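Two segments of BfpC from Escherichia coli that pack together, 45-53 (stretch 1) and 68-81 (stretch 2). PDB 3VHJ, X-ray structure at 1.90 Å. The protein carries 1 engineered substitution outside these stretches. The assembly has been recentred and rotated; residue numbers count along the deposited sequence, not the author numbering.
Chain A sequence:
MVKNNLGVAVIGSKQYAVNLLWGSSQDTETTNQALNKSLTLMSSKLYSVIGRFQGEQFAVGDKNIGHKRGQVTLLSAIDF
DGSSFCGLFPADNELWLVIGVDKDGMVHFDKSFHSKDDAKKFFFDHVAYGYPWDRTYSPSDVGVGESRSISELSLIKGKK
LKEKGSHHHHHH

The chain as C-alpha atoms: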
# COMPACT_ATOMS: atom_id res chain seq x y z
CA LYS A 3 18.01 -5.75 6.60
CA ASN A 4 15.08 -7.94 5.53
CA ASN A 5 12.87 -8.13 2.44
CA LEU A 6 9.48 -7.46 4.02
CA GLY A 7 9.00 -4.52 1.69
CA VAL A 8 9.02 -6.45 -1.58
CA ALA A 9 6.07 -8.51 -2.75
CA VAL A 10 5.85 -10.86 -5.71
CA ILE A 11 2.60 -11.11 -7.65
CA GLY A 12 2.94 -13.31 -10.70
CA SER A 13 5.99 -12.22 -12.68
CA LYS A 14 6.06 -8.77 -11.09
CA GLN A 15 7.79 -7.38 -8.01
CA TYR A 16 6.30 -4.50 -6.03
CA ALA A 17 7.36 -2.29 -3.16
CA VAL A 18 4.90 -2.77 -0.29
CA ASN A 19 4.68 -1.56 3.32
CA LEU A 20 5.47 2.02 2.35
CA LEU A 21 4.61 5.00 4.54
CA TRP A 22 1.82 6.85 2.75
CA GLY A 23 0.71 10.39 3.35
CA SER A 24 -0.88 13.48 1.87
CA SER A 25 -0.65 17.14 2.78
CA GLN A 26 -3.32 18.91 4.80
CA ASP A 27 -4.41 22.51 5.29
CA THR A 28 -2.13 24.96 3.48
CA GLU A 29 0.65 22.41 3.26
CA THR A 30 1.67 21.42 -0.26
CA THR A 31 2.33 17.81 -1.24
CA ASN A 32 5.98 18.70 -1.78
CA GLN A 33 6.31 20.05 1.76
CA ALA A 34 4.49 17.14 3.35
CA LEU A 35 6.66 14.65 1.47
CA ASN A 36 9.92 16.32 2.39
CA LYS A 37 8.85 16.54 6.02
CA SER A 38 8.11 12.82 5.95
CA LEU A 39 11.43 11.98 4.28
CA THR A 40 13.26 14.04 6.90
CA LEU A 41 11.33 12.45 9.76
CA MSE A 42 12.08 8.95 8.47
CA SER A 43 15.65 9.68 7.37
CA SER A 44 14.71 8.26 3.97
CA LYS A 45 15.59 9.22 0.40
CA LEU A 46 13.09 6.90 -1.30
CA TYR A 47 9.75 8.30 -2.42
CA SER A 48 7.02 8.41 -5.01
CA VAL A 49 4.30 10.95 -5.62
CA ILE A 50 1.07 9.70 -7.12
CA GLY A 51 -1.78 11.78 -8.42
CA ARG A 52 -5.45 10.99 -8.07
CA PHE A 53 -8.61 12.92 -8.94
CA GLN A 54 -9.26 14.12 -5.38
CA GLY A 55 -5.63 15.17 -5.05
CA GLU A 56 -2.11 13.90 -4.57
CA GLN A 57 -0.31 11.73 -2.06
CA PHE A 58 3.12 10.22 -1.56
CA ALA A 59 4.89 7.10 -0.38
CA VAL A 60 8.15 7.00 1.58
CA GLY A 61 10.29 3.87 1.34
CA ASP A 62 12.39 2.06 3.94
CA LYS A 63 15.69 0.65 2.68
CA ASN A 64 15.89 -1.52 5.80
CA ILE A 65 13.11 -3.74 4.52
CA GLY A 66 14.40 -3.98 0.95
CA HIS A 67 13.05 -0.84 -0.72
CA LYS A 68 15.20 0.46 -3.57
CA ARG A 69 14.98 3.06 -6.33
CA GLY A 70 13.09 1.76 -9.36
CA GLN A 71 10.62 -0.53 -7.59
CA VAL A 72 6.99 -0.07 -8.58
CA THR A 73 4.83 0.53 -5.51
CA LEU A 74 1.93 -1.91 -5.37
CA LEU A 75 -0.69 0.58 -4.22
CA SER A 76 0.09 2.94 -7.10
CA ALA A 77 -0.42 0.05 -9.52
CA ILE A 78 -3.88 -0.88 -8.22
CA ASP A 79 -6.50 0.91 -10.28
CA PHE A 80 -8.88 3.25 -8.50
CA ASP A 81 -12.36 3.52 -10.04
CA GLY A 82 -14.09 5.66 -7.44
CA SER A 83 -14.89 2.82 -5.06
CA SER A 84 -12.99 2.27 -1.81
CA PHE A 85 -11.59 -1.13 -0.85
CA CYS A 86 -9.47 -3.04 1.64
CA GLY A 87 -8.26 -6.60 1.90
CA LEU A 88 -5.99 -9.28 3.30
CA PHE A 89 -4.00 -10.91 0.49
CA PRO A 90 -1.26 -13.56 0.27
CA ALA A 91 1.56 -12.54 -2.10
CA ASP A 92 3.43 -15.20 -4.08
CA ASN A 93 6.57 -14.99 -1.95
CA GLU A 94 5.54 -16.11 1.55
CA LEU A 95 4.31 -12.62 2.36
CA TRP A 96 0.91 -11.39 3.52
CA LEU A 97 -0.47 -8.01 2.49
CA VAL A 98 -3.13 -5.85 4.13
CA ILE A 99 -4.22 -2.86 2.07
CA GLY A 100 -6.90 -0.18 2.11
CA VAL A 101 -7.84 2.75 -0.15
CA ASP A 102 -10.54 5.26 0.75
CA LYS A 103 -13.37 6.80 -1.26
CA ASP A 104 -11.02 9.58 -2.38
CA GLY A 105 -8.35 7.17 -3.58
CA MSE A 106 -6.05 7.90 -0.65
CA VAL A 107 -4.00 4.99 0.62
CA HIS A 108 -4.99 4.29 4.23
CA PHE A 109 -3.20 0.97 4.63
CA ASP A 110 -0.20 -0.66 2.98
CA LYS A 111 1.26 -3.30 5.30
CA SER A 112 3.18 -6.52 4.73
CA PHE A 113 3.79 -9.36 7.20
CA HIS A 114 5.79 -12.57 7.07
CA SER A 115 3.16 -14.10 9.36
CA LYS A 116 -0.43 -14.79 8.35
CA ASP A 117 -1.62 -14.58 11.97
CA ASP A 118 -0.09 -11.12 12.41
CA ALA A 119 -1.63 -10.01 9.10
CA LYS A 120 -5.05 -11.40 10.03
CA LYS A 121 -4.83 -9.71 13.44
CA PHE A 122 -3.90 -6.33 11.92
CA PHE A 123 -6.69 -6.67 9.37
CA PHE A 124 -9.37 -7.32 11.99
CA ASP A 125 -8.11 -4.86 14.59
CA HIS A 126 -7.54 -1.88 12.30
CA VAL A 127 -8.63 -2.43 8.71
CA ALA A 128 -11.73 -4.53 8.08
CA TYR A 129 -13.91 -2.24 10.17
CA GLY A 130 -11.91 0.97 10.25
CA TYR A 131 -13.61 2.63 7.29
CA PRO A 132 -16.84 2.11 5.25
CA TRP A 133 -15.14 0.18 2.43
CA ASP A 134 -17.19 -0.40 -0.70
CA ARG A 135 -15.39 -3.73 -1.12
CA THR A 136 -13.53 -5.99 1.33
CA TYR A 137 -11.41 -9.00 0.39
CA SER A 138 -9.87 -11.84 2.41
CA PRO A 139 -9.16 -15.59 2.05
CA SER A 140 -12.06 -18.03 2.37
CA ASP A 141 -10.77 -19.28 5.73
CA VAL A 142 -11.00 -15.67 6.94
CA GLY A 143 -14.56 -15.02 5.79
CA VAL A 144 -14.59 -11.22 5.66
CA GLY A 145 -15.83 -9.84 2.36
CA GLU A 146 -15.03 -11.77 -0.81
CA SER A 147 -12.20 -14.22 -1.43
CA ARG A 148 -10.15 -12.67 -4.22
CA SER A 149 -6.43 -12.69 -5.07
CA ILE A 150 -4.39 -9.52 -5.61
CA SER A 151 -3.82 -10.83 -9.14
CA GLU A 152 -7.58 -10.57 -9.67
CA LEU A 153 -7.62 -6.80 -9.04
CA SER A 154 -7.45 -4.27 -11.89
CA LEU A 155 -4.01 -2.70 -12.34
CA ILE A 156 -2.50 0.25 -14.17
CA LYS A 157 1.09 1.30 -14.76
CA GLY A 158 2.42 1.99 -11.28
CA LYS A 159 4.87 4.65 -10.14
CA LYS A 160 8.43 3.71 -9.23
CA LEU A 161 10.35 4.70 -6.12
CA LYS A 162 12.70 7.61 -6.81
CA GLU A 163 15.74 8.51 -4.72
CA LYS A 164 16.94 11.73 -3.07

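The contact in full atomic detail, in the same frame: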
# COMPACT_ATOMS: atom_id res chain seq x y z
N LYS A 45 15.37 8.51 1.66
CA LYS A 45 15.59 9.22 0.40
C LYS A 45 14.72 8.61 -0.70
O LYS A 45 14.76 9.06 -1.84
CB LYS A 45 17.06 9.12 -0.03
CG LYS A 45 18.06 9.71 0.94
CD LYS A 45 19.43 9.85 0.27
CE LYS A 45 20.01 8.51 -0.15
NZ LYS A 45 20.41 7.68 1.03
N LEU A 46 13.95 7.59 -0.34
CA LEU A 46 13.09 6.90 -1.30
C LEU A 46 11.65 7.41 -1.24
O LEU A 46 11.04 7.44 -0.17
CB LEU A 46 13.11 5.40 -1.02
CG LEU A 46 14.47 4.72 -1.19
CD1 LEU A 46 14.36 3.25 -0.78
CD2 LEU A 46 14.94 4.83 -2.64
N TYR A 47 11.11 7.78 -2.39
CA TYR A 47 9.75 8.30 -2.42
C TYR A 47 9.08 8.15 -3.77
O TYR A 47 9.70 7.78 -4.76
CB TYR A 47 9.76 9.79 -2.07
CG TYR A 47 10.39 10.62 -3.15
CD1 TYR A 47 11.77 10.79 -3.22
CD2 TYR A 47 9.61 11.20 -4.16
CE1 TYR A 47 12.36 11.52 -4.26
CE2 TYR A 47 10.18 11.92 -5.20
CZ TYR A 47 11.56 12.07 -5.24
OH TYR A 47 12.12 12.76 -6.29
N SER A 48 7.80 8.45 -3.79
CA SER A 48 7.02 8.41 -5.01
C SER A 48 5.80 9.27 -4.77
O SER A 48 5.19 9.21 -3.71
CB SER A 48 6.59 6.98 -5.33
OG SER A 48 5.80 6.96 -6.50
N VAL A 49 5.47 10.11 -5.74
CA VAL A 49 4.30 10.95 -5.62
C VAL A 49 3.31 10.42 -6.63
O VAL A 49 3.66 10.18 -7.78
CB VAL A 49 4.62 12.43 -5.96
CG1 VAL A 49 3.35 13.26 -5.91
CG2 VAL A 49 5.64 12.97 -4.96
N ILE A 50 2.08 10.19 -6.20
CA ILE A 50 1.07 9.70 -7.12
C ILE A 50 -0.11 10.65 -7.12
O ILE A 50 -0.49 11.19 -6.08
CB ILE A 50 0.61 8.27 -6.77
CG1 ILE A 50 -0.21 8.28 -5.48
CG2 ILE A 50 1.82 7.37 -6.60
CD1 ILE A 50 -0.84 6.94 -5.17
N GLY A 51 -0.66 10.87 -8.30
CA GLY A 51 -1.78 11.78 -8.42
C GLY A 51 -3.08 11.04 -8.61
O GLY A 51 -3.14 10.03 -9.32
N ARG A 52 -4.12 11.55 -7.97
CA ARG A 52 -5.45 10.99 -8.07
C ARG A 52 -6.40 12.16 -8.31
O ARG A 52 -5.99 13.32 -8.19
CB ARG A 52 -5.81 10.25 -6.77
CG ARG A 52 -5.02 8.94 -6.57
CD ARG A 52 -5.46 7.88 -7.56
NE ARG A 52 -4.76 6.60 -7.41
CZ ARG A 52 -3.63 6.27 -8.02
NH1 ARG A 52 -3.03 7.11 -8.84
NH2 ARG A 52 -3.10 5.06 -7.81
N PHE A 53 -7.64 11.86 -8.67
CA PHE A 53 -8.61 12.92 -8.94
C PHE A 53 -8.80 13.87 -7.77
O PHE A 53 -8.74 15.09 -7.93
CB PHE A 53 -9.96 12.31 -9.32
CG PHE A 53 -11.02 13.33 -9.63
CD1 PHE A 53 -10.88 14.20 -10.70
CD2 PHE A 53 -12.16 13.43 -8.83
CE1 PHE A 53 -11.86 15.15 -10.99
CE2 PHE A 53 -13.15 14.38 -9.11
CZ PHE A 53 -12.99 15.24 -10.20
N LYS A 68 14.12 -0.07 -2.75
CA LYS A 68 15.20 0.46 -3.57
C LYS A 68 14.62 1.28 -4.71
O LYS A 68 13.48 1.06 -5.13
CB LYS A 68 16.05 -0.68 -4.15
CG LYS A 68 16.97 -1.38 -3.15
CD LYS A 68 17.58 -2.65 -3.74
CE LYS A 68 18.38 -2.39 -5.02
NZ LYS A 68 19.65 -1.65 -4.76
N ARG A 69 15.41 2.22 -5.21
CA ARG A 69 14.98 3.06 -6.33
C ARG A 69 14.57 2.15 -7.49
O ARG A 69 15.16 1.10 -7.70
CB ARG A 69 16.14 3.97 -6.77
CG ARG A 69 15.78 4.92 -7.89
CD ARG A 69 17.00 5.64 -8.46
NE ARG A 69 16.65 6.42 -9.66
CZ ARG A 69 15.94 7.55 -9.65
NH1 ARG A 69 15.50 8.05 -8.51
NH2 ARG A 69 15.65 8.16 -10.79
N GLY A 70 13.53 2.55 -8.22
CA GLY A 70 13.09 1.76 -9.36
C GLY A 70 11.98 0.75 -9.12
O GLY A 70 11.41 0.23 -10.07
N GLN A 71 11.68 0.44 -7.86
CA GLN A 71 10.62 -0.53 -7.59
C GLN A 71 9.26 0.13 -7.75
O GLN A 71 9.06 1.27 -7.32
CB GLN A 71 10.72 -1.09 -6.17
CG GLN A 71 11.98 -1.87 -5.90
CD GLN A 71 12.15 -2.17 -4.43
OE1 GLN A 71 11.59 -1.50 -3.57
NE2 GLN A 71 12.96 -3.19 -4.12
N VAL A 72 8.34 -0.57 -8.40
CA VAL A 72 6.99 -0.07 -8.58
C VAL A 72 6.24 -0.32 -7.28
O VAL A 72 6.26 -1.44 -6.76
CB VAL A 72 6.24 -0.81 -9.71
CG1 VAL A 72 4.82 -0.27 -9.85
CG2 VAL A 72 7.01 -0.68 -11.02
N THR A 73 5.59 0.71 -6.74
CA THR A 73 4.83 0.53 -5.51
C THR A 73 3.51 -0.13 -5.87
O THR A 73 2.83 0.27 -6.83
CB THR A 73 4.57 1.87 -4.80
OG1 THR A 73 3.64 2.66 -5.55
CG2 THR A 73 5.88 2.65 -4.65
N LEU A 74 3.15 -1.16 -5.12
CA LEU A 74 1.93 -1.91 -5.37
C LEU A 74 0.68 -1.04 -5.37
O LEU A 74 -0.10 -1.07 -6.32
CB LEU A 74 1.77 -3.02 -4.33
CG LEU A 74 0.46 -3.80 -4.45
CD1 LEU A 74 0.41 -4.50 -5.81
CD2 LEU A 74 0.34 -4.81 -3.32
N LEU A 75 0.50 -0.25 -4.31
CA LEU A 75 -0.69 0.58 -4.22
C LEU A 75 -0.88 1.54 -5.38
O LEU A 75 -2.01 1.84 -5.75
CB LEU A 75 -0.73 1.32 -2.89
CG LEU A 75 -1.40 0.55 -1.73
CD1 LEU A 75 -2.91 0.45 -2.00
CD2 LEU A 75 -0.79 -0.85 -1.60
N SER A 76 0.21 2.02 -5.97
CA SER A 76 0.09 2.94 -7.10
C SER A 76 -0.38 2.19 -8.34
O SER A 76 -1.01 2.77 -9.23
CB SER A 76 1.42 3.62 -7.41
OG SER A 76 2.34 2.71 -8.00
N ALA A 77 -0.07 0.90 -8.39
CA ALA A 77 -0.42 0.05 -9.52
C ALA A 77 -1.84 -0.49 -9.49
O ALA A 77 -2.33 -1.00 -10.50
CB ALA A 77 0.57 -1.11 -9.63
N ILE A 78 -2.51 -0.40 -8.34
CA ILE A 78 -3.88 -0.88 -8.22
C ILE A 78 -4.81 0.22 -8.68
O ILE A 78 -4.82 1.32 -8.12
CB ILE A 78 -4.22 -1.28 -6.77
CG1 ILE A 78 -3.33 -2.46 -6.34
CG2 ILE A 78 -5.69 -1.69 -6.67
CD1 ILE A 78 -3.59 -2.96 -4.93
N ASP A 79 -5.58 -0.07 -9.72
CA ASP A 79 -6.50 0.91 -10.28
C ASP A 79 -7.51 1.39 -9.26
O ASP A 79 -7.93 0.65 -8.37
CB ASP A 79 -7.23 0.30 -11.49
CG ASP A 79 -7.88 1.35 -12.37
OD1 ASP A 79 -7.61 2.56 -12.19
OD2 ASP A 79 -8.66 0.97 -13.27
N PHE A 80 -7.88 2.66 -9.37
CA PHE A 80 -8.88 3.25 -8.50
C PHE A 80 -10.02 3.67 -9.43
O PHE A 80 -9.79 4.44 -10.37
CB PHE A 80 -8.35 4.47 -7.77
CG PHE A 80 -9.39 5.13 -6.90
CD1 PHE A 80 -9.91 4.46 -5.80
CD2 PHE A 80 -9.88 6.39 -7.22
CE1 PHE A 80 -10.92 5.04 -5.03
CE2 PHE A 80 -10.90 6.97 -6.46
CZ PHE A 80 -11.42 6.29 -5.37
N ASP A 81 -11.23 3.18 -9.19
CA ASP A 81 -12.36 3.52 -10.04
C ASP A 81 -13.44 4.33 -9.34
O ASP A 81 -14.55 4.46 -9.85
CB ASP A 81 -12.97 2.24 -10.62
CG ASP A 81 -13.66 1.39 -9.57
OD1 ASP A 81 -13.88 0.19 -9.84
OD2 ASP A 81 -13.99 1.91 -8.48
O HOH W 1 4.35 4.89 -6.39

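Stretch 1 is an extended strand, 46-52, and stretch 2 runs alongside it in the same direction: Leu46 lies nearest Arg69, Ser48 nearest Thr73, Ile50 nearest Ser76, and Arg52 nearest Phe80. The separations in this register, from 6.6 Å between Leu46 CA and Arg69 CA to 8.5 Å between Arg52 CA and Phe80 CA, are too wide for backbone pairing, and side chains fill the gap. Stretch 2 is irregular. It opens with a type II turn from Lys68 to Gln71, in which Gly70 takes up a positive phi that would jam a CB against the preceding carbonyl, and Gln71 OE1 accepts a hydrogen bond from Lys68 N at 3.0 Å.

The strand's alternation sets the first rule: Leu46, Ser48, Ile50 and Arg52 all point toward stretch 2, while Tyr47 points away. Leu46 packs its methyls on the turn backbone, CD1 3.9 Å from Lys68 N and CD2 3.7 Å from Arg69 N, a contact of shape rather than polarity.

Next along, Ser48 and Thr73 meet loosely, Ser48 CB lying 4.4 Å from Thr73 CG2. Water 1 joins their hydroxyls, 2.5 Å from both Ser48 OG and Thr73 OG1, so two buried polar groups are bridged without touching. Ile50 CG2 then rests 3.9 Å from Ser76 CB. Ser76 meets the isoleucine through this carbon, while its OG donates to Thr73 O at 2.8 Å within stretch 2.

Arg52 closes the contact with the largest buried area. Its NH2 gives a weak hydrogen bond to Ser76 O at 3.4 Å, with that carbonyl at the guanidinium edge, and its NH1 donates to Gly51 O at 3.0 Å, tying the group to its own strand. Phe80 adds carbon packing, its CB 4.2 Å from Arg52 NE.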